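Long-range contacts in natterin-like protein (Lethenteron camtschaticum, PDB 6IUL), which probably binds carbohydrate through a jacalin-like lectin domain and forms membrane pores through an aerolysin-type toxin module, acting as a cytotoxic immune protein of the lamprey: residues Ala27-Gln31 with Gly122-Gly126; Ser149-Lys155 with Tyr277-Ile283; Tyr176-Ile182 with Val254-Lys260. One frame throughout, in Å; residues are numbered along the deposited sequence.

In the fold
From the N terminus, contact 1 is the first to close: it joins 27-31 to 122-126 over a 90-residue loop, bringing together two parts of the jacalin-like lectin. Strand 135-155 follows strand 124-131 and leads on to the aerolysin-type part, probably the pore-forming one, where contact 2 pairs 149-155 with 277-283 and so closes a loop of 121 residues. Contact 3, 176-182 with 254-260, closes inside that larger loop at the far tip of the module. The centres of contacts 1 and 2 are about 19 Å apart, and Ala27 packs on Leu281; the centres of contacts 2 and 3 are about 58 Å apart. Strand 260-285 spans that distance.

Contact 1 of 3, residues Ala27-Gln31 with Gly122-Gly126; sequences AATLQ and GICLG
Residues 27-31 enter a strand from a loop, and 122-126 do the same, strand 30-37 starting beside strand 124-131. Ala27 (phi/psi 54/31) makes the bend with its CB directed away from 122-126. At Ala28 the chain becomes extended (-78/142), and its carbonyl O lies 3.4 Å from CD2 of Leu125; the small methyl suits a buried, extended residue with Asp51 against it. Thr29 stays extended (-124/170), its CA 4.5 Å from the CA of Leu125 and 3.3 Å from Cys124 O. With chi1 p its CG2 meets CG2 of Ile123 (m, m) at 3.7 Å and CD2 of Leu125 at 4.2 Å, a beta-branched residue presenting its methyl to two aliphatic neighbours. Leu125 CB points away, but chi1 m and chi2 t bring CD2 back to Ala28 and Thr29. Thr29 is bonded to Thr50, just outside the ends of strands 30-37 and 42-49, neighbours in a four-stranded antiparallel sheet, whereas 124-131 belongs to that of strand 135-155. The contact thus joins two sheets of the jacalin-like beta-prism at the start of their strands. Cys124 (chi1 t) fits beside Phe140 and Phe142, its SG accepting a weak bond from Gly126 N at 3.4 Å. Gly126 (144/-153) and Gly122 (82/2) adopt backbone angles at which a CB would strike the preceding carbonyl. Leu30 (-66/124) supplies the one hydrogen bond across: Leu30 N to Cys124 O, 2.8 Å and 161°. Its CB points toward 122-126, 3.9 Å from Cys124 CB, and its apolar side chain (t, p) also reaches Phe69. Gln31 turns away, its NE2 bonded to Glu68.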
# COMPACT_ATOMS: atom_id res chain seq x y z
N ALA A 27 17.65 18.93 -1.23
CA ALA A 27 17.83 17.52 -1.65
C ALA A 27 17.40 17.23 -3.09
O ALA A 27 16.91 16.14 -3.41
CB ALA A 27 17.09 16.60 -0.68
N ALA A 28 17.54 18.22 -3.95
CA ALA A 28 17.31 18.01 -5.37
C ALA A 28 18.53 17.29 -5.95
O ALA A 28 19.65 17.58 -5.56
CB ALA A 28 17.08 19.33 -6.09
N THR A 29 18.30 16.36 -6.87
CA THR A 29 19.33 15.50 -7.35
C THR A 29 19.49 15.57 -8.87
O THR A 29 18.70 16.14 -9.58
CB THR A 29 19.04 14.04 -6.93
OG1 THR A 29 17.78 13.61 -7.44
CG2 THR A 29 19.03 13.91 -5.42
N LEU A 30 20.55 14.96 -9.35
CA LEU A 30 20.88 14.98 -10.76
C LEU A 30 19.83 14.23 -11.56
O LEU A 30 19.61 13.07 -11.29
CB LEU A 30 22.26 14.35 -10.98
CG LEU A 30 22.70 14.22 -12.43
CD1 LEU A 30 22.91 15.61 -13.05
CD2 LEU A 30 23.97 13.37 -12.55
N GLN A 31 19.23 14.90 -12.54
CA GLN A 31 18.24 14.30 -13.41
C GLN A 31 18.78 14.06 -14.81
O GLN A 31 18.50 13.02 -15.43
CB GLN A 31 16.97 15.16 -13.51
CG GLN A 31 15.94 14.49 -14.41
CD GLN A 31 14.52 14.99 -14.30
OE1 GLN A 31 14.18 15.83 -13.47
NE2 GLN A 31 13.70 14.50 -15.23
N GLY A 122 25.72 6.76 -4.66
CA GLY A 122 25.37 6.82 -6.07
C GLY A 122 24.31 7.86 -6.39
O GLY A 122 23.88 7.97 -7.53
N ILE A 123 23.86 8.61 -5.38
CA ILE A 123 22.86 9.63 -5.60
C ILE A 123 23.59 10.95 -5.72
O ILE A 123 24.21 11.41 -4.77
CB ILE A 123 21.87 9.73 -4.42
CG1 ILE A 123 21.20 8.40 -4.07
CG2 ILE A 123 20.85 10.80 -4.67
CD1 ILE A 123 20.42 7.84 -5.18
N CYS A 124 23.51 11.57 -6.88
CA CYS A 124 24.28 12.73 -7.18
C CYS A 124 23.51 14.03 -6.95
O CYS A 124 22.33 14.11 -7.33
CB CYS A 124 24.78 12.66 -8.61
SG CYS A 124 25.76 14.09 -9.16
N LEU A 125 24.15 15.01 -6.30
CA LEU A 125 23.53 16.30 -6.01
C LEU A 125 23.94 17.39 -6.99
O LEU A 125 23.40 18.50 -6.93
CB LEU A 125 23.89 16.78 -4.61
CG LEU A 125 23.31 16.02 -3.41
CD1 LEU A 125 24.01 16.44 -2.14
CD2 LEU A 125 21.81 16.23 -3.33
N GLY A 126 24.87 17.12 -7.89
CA GLY A 126 25.30 18.12 -8.86
C GLY A 126 26.80 18.00 -9.14
O GLY A 126 27.41 16.91 -8.98

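Contact 2 of 3, residues Ser149-Lys155 with Tyr277-Ile283; sequences SVIQDMK and YTALLRI
Strands 149-152 and 277-283 run antiparallel, their axes approaching to 4.6 Å at 157°. Val150 with Arg282 and Gln152 with Leu280 are hydrogen-bonded pairs; Ser149 with Ile283 and Ile151 with Leu281 are non-hydrogen-bonded. Val150 N to Arg282 O is 3.0 Å, and Arg282 N to Val150 O, Gln152 N to Leu280 O and Leu280 N to Gln152 O are each 2.9 Å. At the Asp153 (45/51) corner a beta bulge shifts the register by one; Lys155 N to Thr278 O and Thr278 N to Lys155 O, both 2.9 Å, resume the ladder.

Ser149, Ile151, Leu281 and Ile283 share the buried face. Ile151 (m, t) sets CG2 3.7 Å from Ala279 CB and CG1 4.0 Å from Leu281 CD1, with Leu295 also against it. Met154 (t, p, p) curls back: CE lies 3.8 Å from Ala279 CB, and SD is 4.3 Å from the Tyr277 ring centroid, a Met-aromatic contact. The Tyr277 hydroxyl bonds to Ser201.

Val150, Gln152, Leu280, Arg282 and, past the bulge, Lys155 and Thr278 form a mixed face; Arg282 salt-bridges Asp292. In this aerolysin-type module side chains thus vary by face, while six backbone hydrogen bonds fix the register on both sides of the bulge.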
# COMPACT_ATOMS: atom_id res chain seq x y z
N SER A 149 16.23 7.89 5.53
CA SER A 149 15.66 9.12 4.99
C SER A 149 14.29 9.28 5.59
O SER A 149 13.36 8.52 5.26
CB SER A 149 15.52 9.02 3.47
OG SER A 149 16.80 8.95 2.89
N VAL A 150 14.16 10.25 6.47
CA VAL A 150 13.00 10.31 7.35
C VAL A 150 12.45 11.71 7.40
O VAL A 150 13.16 12.68 7.67
CB VAL A 150 13.32 9.87 8.79
CG1 VAL A 150 12.03 9.80 9.59
CG2 VAL A 150 13.94 8.49 8.84
N ILE A 151 11.16 11.81 7.13
CA ILE A 151 10.46 13.08 7.21
C ILE A 151 9.92 13.19 8.64
O ILE A 151 9.27 12.28 9.14
CB ILE A 151 9.32 13.12 6.21
CG1 ILE A 151 9.88 13.15 4.80
CG2 ILE A 151 8.46 14.35 6.48
CD1 ILE A 151 8.83 12.98 3.72
N GLN A 152 10.21 14.29 9.29
CA GLN A 152 9.89 14.48 10.70
C GLN A 152 9.52 15.93 10.98
O GLN A 152 9.40 16.72 10.04
CB GLN A 152 11.06 14.01 11.57
CG GLN A 152 12.33 14.81 11.47
CD GLN A 152 13.55 13.95 11.85
OE1 GLN A 152 13.88 12.93 11.20
NE2 GLN A 152 14.25 14.36 12.90
N ASP A 153 9.34 16.27 12.26
CA ASP A 153 8.83 17.59 12.69
C ASP A 153 7.63 18.04 11.84
O ASP A 153 7.62 19.14 11.29
CB ASP A 153 9.93 18.67 12.63
CG ASP A 153 11.16 18.31 13.47
OD1 ASP A 153 11.05 17.60 14.50
OD2 ASP A 153 12.25 18.77 13.10
N MET A 154 6.65 17.15 11.72
CA MET A 154 5.47 17.39 10.89
C MET A 154 4.55 18.42 11.55
O MET A 154 4.23 18.31 12.71
CB MET A 154 4.70 16.08 10.65
CG MET A 154 3.47 16.23 9.75
SD MET A 154 3.89 16.73 8.07
CE MET A 154 4.87 15.33 7.50
N LYS A 155 4.13 19.42 10.78
CA LYS A 155 3.25 20.48 11.27
C LYS A 155 2.19 20.79 10.24
O LYS A 155 2.46 20.77 9.06
CB LYS A 155 4.04 21.77 11.59
CG LYS A 155 4.89 21.65 12.81
CD LYS A 155 5.91 22.78 12.89
CE LYS A 155 6.65 22.83 14.22
NZ LYS A 155 7.80 21.89 14.28
N TYR A 277 1.13 21.28 4.88
CA TYR A 277 2.06 20.82 5.94
C TYR A 277 3.45 21.37 5.72
O TYR A 277 3.83 21.68 4.60
CB TYR A 277 2.12 19.27 6.02
CG TYR A 277 3.00 18.62 4.98
CD1 TYR A 277 4.38 18.54 5.14
CD2 TYR A 277 2.46 18.14 3.80
CE1 TYR A 277 5.20 17.96 4.18
CE2 TYR A 277 3.25 17.54 2.84
CZ TYR A 277 4.63 17.46 3.03
OH TYR A 277 5.39 16.88 2.04
N THR A 278 4.20 21.47 6.79
CA THR A 278 5.63 21.75 6.73
C THR A 278 6.31 20.60 7.48
O THR A 278 5.68 19.97 8.35
CB THR A 278 6.04 23.09 7.38
OG1 THR A 278 5.72 23.04 8.76
CG2 THR A 278 5.31 24.28 6.74
N ALA A 279 7.56 20.32 7.12
CA ALA A 279 8.29 19.23 7.73
C ALA A 279 9.77 19.33 7.42
O ALA A 279 10.21 20.21 6.70
CB ALA A 279 7.74 17.87 7.23
N LEU A 280 10.55 18.40 7.96
CA LEU A 280 11.97 18.35 7.71
C LEU A 280 12.34 16.95 7.18
O LEU A 280 12.01 15.92 7.79
CB LEU A 280 12.69 18.66 9.02
CG LEU A 280 14.22 18.64 8.95
CD1 LEU A 280 14.72 19.77 8.03
CD2 LEU A 280 14.90 18.72 10.30
N LEU A 281 13.02 16.92 6.06
CA LEU A 281 13.60 15.68 5.58
C LEU A 281 15.01 15.55 6.14
O LEU A 281 15.86 16.41 5.90
CB LEU A 281 13.64 15.65 4.05
CG LEU A 281 14.44 14.48 3.45
CD1 LEU A 281 13.77 13.18 3.78
CD2 LEU A 281 14.52 14.63 1.95
N ARG A 282 15.25 14.51 6.92
CA ARG A 282 16.59 14.25 7.39
C ARG A 282 17.12 12.96 6.79
O ARG A 282 16.58 11.87 7.01
CB ARG A 282 16.63 14.13 8.91
CG ARG A 282 17.99 13.73 9.44
CD ARG A 282 18.15 14.03 10.91
NE ARG A 282 18.20 15.48 11.12
CZ ARG A 282 17.86 16.09 12.25
NH1 ARG A 282 17.41 15.41 13.31
NH2 ARG A 282 17.97 17.40 12.34
N ILE A 283 18.23 13.08 6.07
CA ILE A 283 18.92 11.96 5.51
C ILE A 283 20.14 11.69 6.37
O ILE A 283 21.01 12.53 6.48
CB ILE A 283 19.37 12.24 4.07
CG1 ILE A 283 18.12 12.47 3.21
CG2 ILE A 283 20.23 11.10 3.52
CD1 ILE A 283 18.41 13.00 1.82

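Contact 3 of 3, residues Tyr176-Ile182 with Val254-Lys260; sequences YKNDTSI and VTVPTHK
Tyr176 lays its side chain over two valines of strand 254-256: CB is 3.7 Å from Val256 CG2, and CD2 is 3.9 Å from Val254 CG1. A chi1 of m (-59°) carries the ring to Val254, with Tyr186 and Phe188 beside it, so a large aromatic fills the space between the layers. Strands 176-178 and 254-256 do not pair; their axes come no closer than 7.9 Å, at 34°, as in two layers packed through side chains.

Beyond Val256 a type II turn runs from Pro257 to Lys260, with Thr258 (-59/132) and His259 (60/42, left-handed) in the two central positions. Lys260 then lies alongside Asn178: Asn178 N to Lys260 O is 2.9 Å, while the return bond, Lys260 N to Asn178 O, is weak at 3.2 Å. Asn178 (chi1 t) directs its amide inward: ND2 donates to Val256 O at 3.0 Å and to Ile182 O at 2.9 Å, and OD1 accepts from Thr180 N at 3.0 Å, an Asx turn, and from Thr180 OG1 at 2.8 Å. Thr258 CG2 sits 3.2 Å from Ser181 O, and Thr180 O lies over one face of the His259 ring.

At the far end of the elongated module this chemistry implies a division: apolar packing joins the strands, and where they run out a buried asparagine amide bonds the end of strand 254-256 through Val256 O and the 178-182 loop through Ile182 O and Thr180.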
# COMPACT_ATOMS: atom_id res chain seq x y z
N TYR A 176 -37.56 -2.58 16.97
CA TYR A 176 -37.92 -3.44 18.10
C TYR A 176 -39.31 -3.03 18.54
O TYR A 176 -39.53 -1.88 18.93
CB TYR A 176 -36.92 -3.24 19.25
CG TYR A 176 -35.52 -3.58 18.85
CD1 TYR A 176 -35.07 -4.90 18.84
CD2 TYR A 176 -34.64 -2.59 18.45
CE1 TYR A 176 -33.77 -5.23 18.46
CE2 TYR A 176 -33.35 -2.91 18.03
CZ TYR A 176 -32.92 -4.22 18.03
OH TYR A 176 -31.65 -4.50 17.59
N LYS A 177 -40.26 -3.95 18.44
CA LYS A 177 -41.62 -3.65 18.81
C LYS A 177 -42.06 -4.52 20.00
O LYS A 177 -41.97 -5.74 19.95
CB LYS A 177 -42.56 -3.84 17.62
CG LYS A 177 -43.90 -3.17 17.90
CD LYS A 177 -44.98 -3.41 16.84
CE LYS A 177 -46.11 -2.37 17.04
NZ LYS A 177 -47.40 -2.73 16.38
N ASN A 178 -42.51 -3.87 21.06
CA ASN A 178 -42.88 -4.54 22.32
C ASN A 178 -44.40 -4.50 22.45
O ASN A 178 -45.00 -3.47 22.83
CB ASN A 178 -42.24 -3.88 23.54
CG ASN A 178 -42.53 -4.62 24.85
OD1 ASN A 178 -43.23 -5.63 24.84
ND2 ASN A 178 -41.95 -4.15 25.97
N ASP A 179 -44.99 -5.64 22.12
CA ASP A 179 -46.44 -5.81 22.12
C ASP A 179 -46.90 -6.47 23.42
O ASP A 179 -48.09 -6.75 23.60
CB ASP A 179 -46.87 -6.66 20.93
CG ASP A 179 -46.94 -5.86 19.63
OD1 ASP A 179 -47.01 -4.62 19.59
OD2 ASP A 179 -46.99 -6.52 18.58
N THR A 180 -45.96 -6.67 24.35
CA THR A 180 -46.28 -7.26 25.64
C THR A 180 -46.45 -6.22 26.74
O THR A 180 -46.20 -5.03 26.54
CB THR A 180 -45.19 -8.26 26.06
OG1 THR A 180 -44.12 -7.58 26.69
CG2 THR A 180 -44.70 -9.03 24.84
N SER A 181 -46.84 -6.70 27.92
CA SER A 181 -47.23 -5.84 29.02
C SER A 181 -46.08 -5.60 29.99
O SER A 181 -46.29 -4.94 30.98
CB SER A 181 -48.42 -6.48 29.75
OG SER A 181 -48.03 -7.79 30.22
N ILE A 182 -44.87 -6.06 29.66
CA ILE A 182 -43.69 -5.73 30.44
C ILE A 182 -42.53 -5.27 29.53
O ILE A 182 -42.38 -5.74 28.38
CB ILE A 182 -43.24 -6.94 31.30
CG1 ILE A 182 -42.15 -6.50 32.27
CG2 ILE A 182 -42.78 -8.10 30.43
CD1 ILE A 182 -42.53 -5.30 33.14
N VAL A 254 -30.90 -2.41 24.05
CA VAL A 254 -32.01 -1.55 23.68
C VAL A 254 -33.20 -1.89 24.57
O VAL A 254 -33.66 -3.03 24.61
CB VAL A 254 -32.40 -1.82 22.21
CG1 VAL A 254 -33.59 -0.98 21.80
CG2 VAL A 254 -31.19 -1.56 21.28
N THR A 255 -33.69 -0.91 25.30
CA THR A 255 -34.82 -1.10 26.19
C THR A 255 -36.08 -0.57 25.54
O THR A 255 -36.11 0.55 25.08
CB THR A 255 -34.58 -0.37 27.50
OG1 THR A 255 -33.43 -0.93 28.11
CG2 THR A 255 -35.70 -0.59 28.46
N VAL A 256 -37.12 -1.40 25.45
CA VAL A 256 -38.37 -1.02 24.79
C VAL A 256 -39.51 -1.08 25.80
O VAL A 256 -39.82 -2.14 26.34
CB VAL A 256 -38.67 -1.93 23.63
CG1 VAL A 256 -39.85 -1.37 22.83
CG2 VAL A 256 -37.42 -2.13 22.78
N PRO A 257 -40.12 0.07 26.10
CA PRO A 257 -41.28 0.13 27.03
C PRO A 257 -42.46 -0.69 26.51
O PRO A 257 -42.48 -1.04 25.33
CB PRO A 257 -41.65 1.63 27.07
CG PRO A 257 -40.42 2.36 26.63
CD PRO A 257 -39.66 1.41 25.70
N THR A 258 -43.41 -1.00 27.37
CA THR A 258 -44.63 -1.74 26.99
C THR A 258 -45.43 -1.01 25.92
O THR A 258 -45.67 0.21 26.02
CB THR A 258 -45.57 -1.98 28.20
OG1 THR A 258 -45.96 -0.73 28.76
CG2 THR A 258 -44.87 -2.63 29.30
N HIS A 259 -45.81 -1.77 24.89
CA HIS A 259 -46.66 -1.28 23.80
C HIS A 259 -46.02 -0.12 23.08
O HIS A 259 -46.66 0.88 22.76
CB HIS A 259 -48.08 -0.95 24.31
CG HIS A 259 -48.79 -2.15 24.86
ND1 HIS A 259 -49.02 -2.33 26.20
CD2 HIS A 259 -49.25 -3.27 24.25
CE1 HIS A 259 -49.64 -3.48 26.39
NE2 HIS A 259 -49.78 -4.08 25.22
N LYS A 260 -44.72 -0.26 22.85
CA LYS A 260 -43.99 0.82 22.18
C LYS A 260 -43.03 0.22 21.18
O LYS A 260 -42.74 -0.99 21.20
CB LYS A 260 -43.25 1.70 23.20
CG LYS A 260 -43.60 3.17 23.12
CD LYS A 260 -44.88 3.56 23.87
CE LYS A 260 -45.22 5.04 23.67
NZ LYS A 260 -45.09 5.47 22.23